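Local coordinates for aspartyl-tRNA synthetase 2 (PDB 1N9W), which charges both tRNA(Asp) and tRNA(Asn) with aspartate, which it first activates with ATP to Asp-AMP, at residues W311-R316 with F337-R342; K126-L131 with R396-L401. All blocks are in the same frame, centred on the assembly; numbering follows the deposited sequence.

Both contacts belong to the class II synthetase domain, and their centres lie about 18 Å apart. Along the chain the order is 126-131, 311-316, 337-342, 396-401, so interaction 1 is nested within the loop that interaction 2 closes. Interaction 1 pairs two neighbouring strands of the mixed catalytic sheet; interaction 2 packs helix 119-141 on helix 394-402, which directly follows sheet strand 387-393. The two meet physically where R342 NH1 lies 2.9 Å from K400 O, a probable hydrogen bond, and where the F341 ring packs on K400. These contacts join the strand pair to the helix carrying R396, predicted to bind ATP; helix 119-141, its partner in interaction 2, also touches the second subunit.

Interaction 1 of 2, residues W311-R316 with F337-R342; sequences WLFVTR and FDLLFR
L312 and V314 form the hydrogen-bonded pairs with L340 and D338 in an antiparallel ladder whose strands, 311-315 and 337-341, run at 159° with axes 4.7 Å apart. Four backbone bonds result; V314 N to D338 O, at 2.9 Å, is the straightest. The non-hydrogen-bonded pairs W311-F341, F313-L339 and T315-F337 send their side chains to one face. There W311 and F341 lie side by side as an offset stack, the six-membered indole ring and phenyl centroids 4.1 Å apart and the planes at 24°. F341 CG is anti to the backbone N (chi1 177°), and CD1 of that ring lies over the indole face near its rim, 3.3 Å from W311 CZ3. An alanine in place of W311 would probably leave F341 without its stacking partner and S262 O without the indole N-H that bonds to it. L339 CD1 makes a CH-pi contact over the F313 face, 4.0 Å from the ring centroid. F337 CD1 approaches F313 CE1 to 3.7 Å, with the ring planes nearly perpendicular. On the other face, L340 CD1 touches V314 CG2 at 3.8 Å and L312 CD2 at 4.0 Å. The D338 carboxylate leaves the pair, its OD1 forming a salt bridge with R322 and a hydrogen bond with S348, a predicted aspartate-binding residue. Helix 227-248 packs on F313, F337 and L339, while helix 293-306 covers L312 and L340; the pair forms adjacent antiparallel strands of the mixed sheet at the core of the class II catalytic domain, between strands 269-271 and 344-351.

Interaction 2 of 2, residues K126-L131 with R396-L401; sequences KVQAAL and RLTQKL
L131 and L401 reach toward each other tip to tip, CD2 of one lying 4.1 Å from CD2 of the other, where helices 126-131 and 396-401 cross at 123° with axes 10.0 Å apart. The backbones come nearest at Q128 and T398, whose CA atoms are 6.1 Å apart. L131 uses its other branch on T398: the two side chains cross obliquely and CD1 stands 3.3 Å from T398 OG1. That hydroxyl is anti to its own carbonyl carbon (chi1 -64°), beside the backbone N, and is hydrogen-bonded to A394 O one turn earlier in the same helix. The polar atom is therefore satisfied within its helix; across the contact its nearest neighbours are carbons, L131 CD1 and Q128 CB. Q128 comes from another direction, its extended side chain crossing that of T398 at about a right angle, with CB 3.7 Å from OG1. The remaining contacts are longer: V127 CG1 lies 4.4 Å from L401 CD2, and L131 CD1 lies 4.5 Å from L397 CG. Most touching atoms are carbon, with the T398 hydroxyl meeting the L131 methyl and the Q128 chain. Strand 387-393 and helix 394-402 match motif 3 of class II synthetases; R396, predicted to bind ATP, lies on the side turned from this contact and hydrogen-bonds E345 O through NH1. Helix 227-248 packs on L131 and L397, strand 344-351 touches L397 through I346, and F148 and E146 of the second subunit pack on Q128 and A129 respectively, so helix 119-141 touches both the motif 3 helix and the dimer partner, consistent with motif 1.

Interaction 1 of 2, residues W311-R316 with F337-R342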
loop_
_atom_site.group_PDB
_atom_site.type_symbol
_atom_site.label_atom_id
_atom_site.label_comp_id
_atom_site.label_asym_id
_atom_site.label_seq_id
_atom_site.Cartn_x
_atom_site.Cartn_y
_atom_site.Cartn_z
ATOM N N TRP B 311 -12.959 15.359 -17.117
ATOM C CA TRP B 311 -12.621 15.901 -15.804
ATOM C C TRP B 311 -13.015 17.367 -15.633
ATOM O O TRP B 311 -13.030 18.139 -16.595
ATOM C CB TRP B 311 -11.118 15.768 -15.565
ATOM C CG TRP B 311 -10.528 14.504 -16.113
ATOM C CD1 TRP B 311 -10.224 14.240 -17.417
ATOM C CD2 TRP B 311 -10.176 13.329 -15.372
ATOM N NE1 TRP B 311 -9.704 12.974 -17.535
ATOM C CE2 TRP B 311 -9.664 12.396 -16.299
ATOM C CE3 TRP B 311 -10.247 12.981 -14.016
ATOM C CZ2 TRP B 311 -9.218 11.126 -15.909
ATOM C CZ3 TRP B 311 -9.803 11.722 -13.632
ATOM C CH2 TRP B 311 -9.296 10.809 -14.578
ATOM N N LEU B 312 -13.309 17.747 -14.396
ATOM C CA LEU B 312 -13.693 19.116 -14.090
ATOM C C LEU B 312 -13.357 19.526 -12.659
ATOM O O LEU B 312 -13.845 18.929 -11.702
ATOM C CB LEU B 312 -15.196 19.305 -14.322
ATOM C CG LEU B 312 -15.795 20.650 -13.899
ATOM C CD1 LEU B 312 -15.224 21.778 -14.752
ATOM C CD2 LEU B 312 -17.311 20.589 -14.037
ATOM N N PHE B 313 -12.521 20.548 -12.518
ATOM C CA PHE B 313 -12.148 21.042 -11.203
ATOM C C PHE B 313 -13.113 22.132 -10.754
ATOM O O PHE B 313 -13.324 23.117 -11.462
ATOM C CB PHE B 313 -10.724 21.609 -11.225
ATOM C CG PHE B 313 -9.653 20.608 -10.876
ATOM C CD1 PHE B 313 -9.695 19.915 -9.667
ATOM C CD2 PHE B 313 -8.577 20.391 -11.737
ATOM C CE1 PHE B 313 -8.684 19.024 -9.318
ATOM C CE2 PHE B 313 -7.561 19.502 -11.400
ATOM C CZ PHE B 313 -7.612 18.817 -10.188
ATOM N N VAL B 314 -13.711 21.942 -9.580
ATOM C CA VAL B 314 -14.630 22.923 -9.009
ATOM C C VAL B 314 -13.845 23.617 -7.898
ATOM O O VAL B 314 -13.583 23.028 -6.851
ATOM C CB VAL B 314 -15.883 22.252 -8.402
ATOM C CG1 VAL B 314 -16.842 23.309 -7.882
ATOM C CG2 VAL B 314 -16.571 21.398 -9.449
ATOM N N THR B 315 -13.480 24.874 -8.136
ATOM C CA THR B 315 -12.687 25.646 -7.187
ATOM C C THR B 315 -13.448 26.689 -6.379
ATOM O O THR B 315 -14.599 27.005 -6.671
ATOM C CB THR B 315 -11.550 26.374 -7.906
ATOM O OG1 THR B 315 -12.112 27.254 -8.884
ATOM C CG2 THR B 315 -10.627 25.379 -8.599
ATOM N N ARG B 316 -12.769 27.226 -5.366
ATOM C CA ARG B 316 -13.304 28.255 -4.473
ATOM C C ARG B 316 -14.685 27.961 -3.898
ATOM O O ARG B 316 -15.693 28.450 -4.403
ATOM C CB ARG B 316 -13.336 29.611 -5.189
ATOM C CG ARG B 316 -11.967 30.179 -5.544
ATOM C CD ARG B 316 -11.132 30.480 -4.306
ATOM N NE ARG B 316 -9.829 31.040 -4.649
ATOM C CZ ARG B 316 -9.654 32.211 -5.258
ATOM N NH1 ARG B 316 -10.702 32.954 -5.590
ATOM N NH2 ARG B 316 -8.429 32.637 -5.539
ATOM N N PHE B 337 -10.871 22.643 -3.404
ATOM C CA PHE B 337 -11.294 22.193 -4.727
ATOM C C PHE B 337 -11.793 20.746 -4.699
ATOM O O PHE B 337 -11.427 19.966 -3.820
ATOM C CB PHE B 337 -10.136 22.329 -5.733
ATOM C CG PHE B 337 -8.952 21.438 -5.438
ATOM C CD1 PHE B 337 -8.980 20.082 -5.757
ATOM C CD2 PHE B 337 -7.819 21.951 -4.814
ATOM C CE1 PHE B 337 -7.899 19.250 -5.459
ATOM C CE2 PHE B 337 -6.732 21.127 -4.512
ATOM C CZ PHE B 337 -6.777 19.776 -4.834
ATOM N N ASP B 338 -12.636 20.407 -5.669
ATOM C CA ASP B 338 -13.194 19.071 -5.806
ATOM C C ASP B 338 -12.983 18.659 -7.242
ATOM O O ASP B 338 -13.141 19.476 -8.145
ATOM C CB ASP B 338 -14.691 19.080 -5.503
ATOM C CG ASP B 338 -14.993 18.793 -4.055
ATOM O OD1 ASP B 338 -14.088 18.959 -3.214
ATOM O OD2 ASP B 338 -16.144 18.401 -3.755
ATOM N N LEU B 339 -12.612 17.402 -7.461
ATOM C CA LEU B 339 -12.404 16.932 -8.826
ATOM C C LEU B 339 -13.597 16.090 -9.252
ATOM O O LEU B 339 -13.993 15.158 -8.553
ATOM C CB LEU B 339 -11.123 16.102 -8.930
ATOM C CG LEU B 339 -10.899 15.404 -10.275
ATOM C CD1 LEU B 339 -10.860 16.436 -11.397
ATOM C CD2 LEU B 339 -9.605 14.608 -10.230
ATOM N N LEU B 340 -14.183 16.437 -10.390
ATOM C CA LEU B 340 -15.312 15.688 -10.910
ATOM C C LEU B 340 -14.845 14.854 -12.078
ATOM O O LEU B 340 -14.277 15.376 -13.037
ATOM C CB LEU B 340 -16.422 16.628 -11.380
ATOM C CG LEU B 340 -17.129 17.433 -10.295
ATOM C CD1 LEU B 340 -18.233 18.262 -10.940
ATOM C CD2 LEU B 340 -17.705 16.491 -9.249
ATOM N N PHE B 341 -15.068 13.552 -11.988
ATOM C CA PHE B 341 -14.670 12.648 -13.051
ATOM C C PHE B 341 -15.920 12.022 -13.639
ATOM O O PHE B 341 -16.615 11.255 -12.976
ATOM C CB PHE B 341 -13.736 11.567 -12.504
ATOM C CG PHE B 341 -13.323 10.545 -13.523
ATOM C CD1 PHE B 341 -12.817 10.936 -14.763
ATOM C CD2 PHE B 341 -13.417 9.189 -13.235
ATOM C CE1 PHE B 341 -12.405 9.989 -15.692
ATOM C CE2 PHE B 341 -13.006 8.238 -14.157
ATOM C CZ PHE B 341 -12.502 8.635 -15.391
ATOM N N ARG B 342 -16.210 12.367 -14.887
ATOM C CA ARG B 342 -17.393 11.844 -15.562
ATOM C C ARG B 342 -18.659 12.002 -14.717
ATOM O O ARG B 342 -19.514 11.120 -14.698
ATOM C CB ARG B 342 -17.174 10.369 -15.935
ATOM C CG ARG B 342 -16.270 10.190 -17.145
ATOM C CD ARG B 342 -15.963 8.734 -17.481
ATOM N NE ARG B 342 -15.204 8.665 -18.732
ATOM C CZ ARG B 342 -14.619 7.572 -19.214
ATOM N NH1 ARG B 342 -14.691 6.418 -18.553
ATOM N NH2 ARG B 342 -13.954 7.638 -20.363
#

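Interaction 2 of 2, residues K126-L131 with R396-L401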
loop_
_atom_site.group_PDB
_atom_site.type_symbol
_atom_site.label_atom_id
_atom_site.label_comp_id
_atom_site.label_asym_id
_atom_site.label_seq_id
_atom_site.Cartn_x
_atom_site.Cartn_y
_atom_site.Cartn_z
ATOM N N LYS B 126 -8.188 -5.766 -10.436
ATOM C CA LYS B 126 -6.859 -5.870 -11.026
ATOM C C LYS B 126 -6.452 -4.475 -11.517
ATOM O O LYS B 126 -5.307 -4.047 -11.357
ATOM C CB LYS B 126 -6.890 -6.864 -12.191
ATOM C CG LYS B 126 -5.562 -7.098 -12.899
ATOM C CD LYS B 126 -4.525 -7.696 -11.970
ATOM C CE LYS B 126 -3.260 -8.095 -12.726
ATOM N NZ LYS B 126 -2.132 -8.410 -11.779
ATOM N N VAL B 127 -7.410 -3.764 -12.100
ATOM C CA VAL B 127 -7.154 -2.424 -12.597
ATOM C C VAL B 127 -6.902 -1.486 -11.419
ATOM O O VAL B 127 -6.007 -0.646 -11.466
ATOM C CB VAL B 127 -8.352 -1.933 -13.470
ATOM C CG1 VAL B 127 -8.186 -0.459 -13.826
ATOM C CG2 VAL B 127 -8.424 -2.768 -14.751
ATOM N N GLN B 128 -7.670 -1.654 -10.346
ATOM C CA GLN B 128 -7.492 -0.809 -9.160
ATOM C C GLN B 128 -6.087 -0.977 -8.566
ATOM O O GLN B 128 -5.477 -0.004 -8.133
ATOM C CB GLN B 128 -8.516 -1.158 -8.093
ATOM C CG GLN B 128 -8.457 -0.236 -6.885
ATOM C CD GLN B 128 -9.480 -0.604 -5.843
ATOM O OE1 GLN B 128 -9.206 -1.385 -4.932
ATOM N NE2 GLN B 128 -10.683 -0.059 -5.982
ATOM N N ALA B 129 -5.596 -2.216 -8.538
ATOM C CA ALA B 129 -4.278 -2.480 -7.997
ATOM C C ALA B 129 -3.255 -1.760 -8.851
ATOM O O ALA B 129 -2.248 -1.252 -8.349
ATOM C CB ALA B 129 -3.988 -3.982 -7.972
ATOM N N ALA B 130 -3.504 -1.701 -10.154
ATOM C CA ALA B 130 -2.566 -1.013 -11.031
ATOM C C ALA B 130 -2.612 0.489 -10.737
ATOM O O ALA B 130 -1.565 1.109 -10.564
ATOM C CB ALA B 130 -2.907 -1.303 -12.497
ATOM N N LEU B 131 -3.810 1.070 -10.638
ATOM C CA LEU B 131 -3.936 2.513 -10.342
ATOM C C LEU B 131 -3.208 2.908 -9.055
ATOM O O LEU B 131 -2.549 3.945 -8.996
ATOM C CB LEU B 131 -5.411 2.905 -10.209
ATOM C CG LEU B 131 -6.283 2.751 -11.463
ATOM C CD1 LEU B 131 -7.746 2.826 -11.078
ATOM C CD2 LEU B 131 -5.924 3.826 -12.488
ATOM N N ARG B 396 -14.350 4.899 -6.710
ATOM C CA ARG B 396 -15.122 5.747 -7.622
ATOM C C ARG B 396 -14.356 5.979 -8.906
ATOM O O ARG B 396 -14.921 5.928 -10.000
ATOM C CB ARG B 396 -15.426 7.095 -6.983
ATOM C CG ARG B 396 -16.500 7.034 -5.948
ATOM C CD ARG B 396 -16.782 8.410 -5.412
ATOM N NE ARG B 396 -17.946 8.376 -4.540
ATOM C CZ ARG B 396 -18.429 9.425 -3.884
ATOM N NH1 ARG B 396 -17.850 10.617 -3.991
ATOM N NH2 ARG B 396 -19.496 9.273 -3.114
ATOM N N LEU B 397 -13.066 6.251 -8.763
ATOM C CA LEU B 397 -12.227 6.475 -9.920
ATOM C C LEU B 397 -12.285 5.237 -10.805
ATOM O O LEU B 397 -12.552 5.326 -12.002
ATOM C CB LEU B 397 -10.789 6.729 -9.479
ATOM C CG LEU B 397 -9.719 6.805 -10.570
ATOM C CD1 LEU B 397 -10.107 7.830 -11.634
ATOM C CD2 LEU B 397 -8.408 7.169 -9.911
ATOM N N THR B 398 -12.052 4.082 -10.191
ATOM C CA THR B 398 -12.053 2.800 -10.895
ATOM C C THR B 398 -13.400 2.539 -11.545
ATOM O O THR B 398 -13.475 2.088 -12.687
ATOM C CB THR B 398 -11.747 1.629 -9.922
ATOM O OG1 THR B 398 -10.420 1.770 -9.402
ATOM C CG2 THR B 398 -11.871 0.290 -10.629
ATOM N N GLN B 399 -14.460 2.815 -10.795
ATOM C CA GLN B 399 -15.822 2.611 -11.274
ATOM C C GLN B 399 -16.089 3.415 -12.542
ATOM O O GLN B 399 -16.454 2.864 -13.584
ATOM C CB GLN B 399 -16.818 3.037 -10.199
ATOM C CG GLN B 399 -18.263 2.730 -10.527
ATOM C CD GLN B 399 -19.184 3.876 -10.169
ATOM O OE1 GLN B 399 -19.020 4.518 -9.129
ATOM N NE2 GLN B 399 -20.164 4.136 -11.025
ATOM N N LYS B 400 -15.911 4.724 -12.445
ATOM C CA LYS B 400 -16.145 5.599 -13.577
ATOM C C LYS B 400 -15.193 5.360 -14.740
ATOM O O LYS B 400 -15.563 5.529 -15.904
ATOM C CB LYS B 400 -16.093 7.062 -13.120
ATOM C CG LYS B 400 -17.398 7.515 -12.493
ATOM C CD LYS B 400 -18.510 7.459 -13.544
ATOM C CE LYS B 400 -19.880 7.690 -12.948
ATOM N NZ LYS B 400 -20.913 7.766 -14.012
ATOM N N LEU B 401 -13.971 4.945 -14.431
ATOM C CA LEU B 401 -12.970 4.677 -15.462
ATOM C C LEU B 401 -13.364 3.471 -16.304
ATOM O O LEU B 401 -13.161 3.455 -17.516
ATOM C CB LEU B 401 -11.612 4.401 -14.815
ATOM C CG LEU B 401 -10.417 4.181 -15.744
ATOM C CD1 LEU B 401 -10.053 5.493 -16.416
ATOM C CD2 LEU B 401 -9.219 3.667 -14.944
#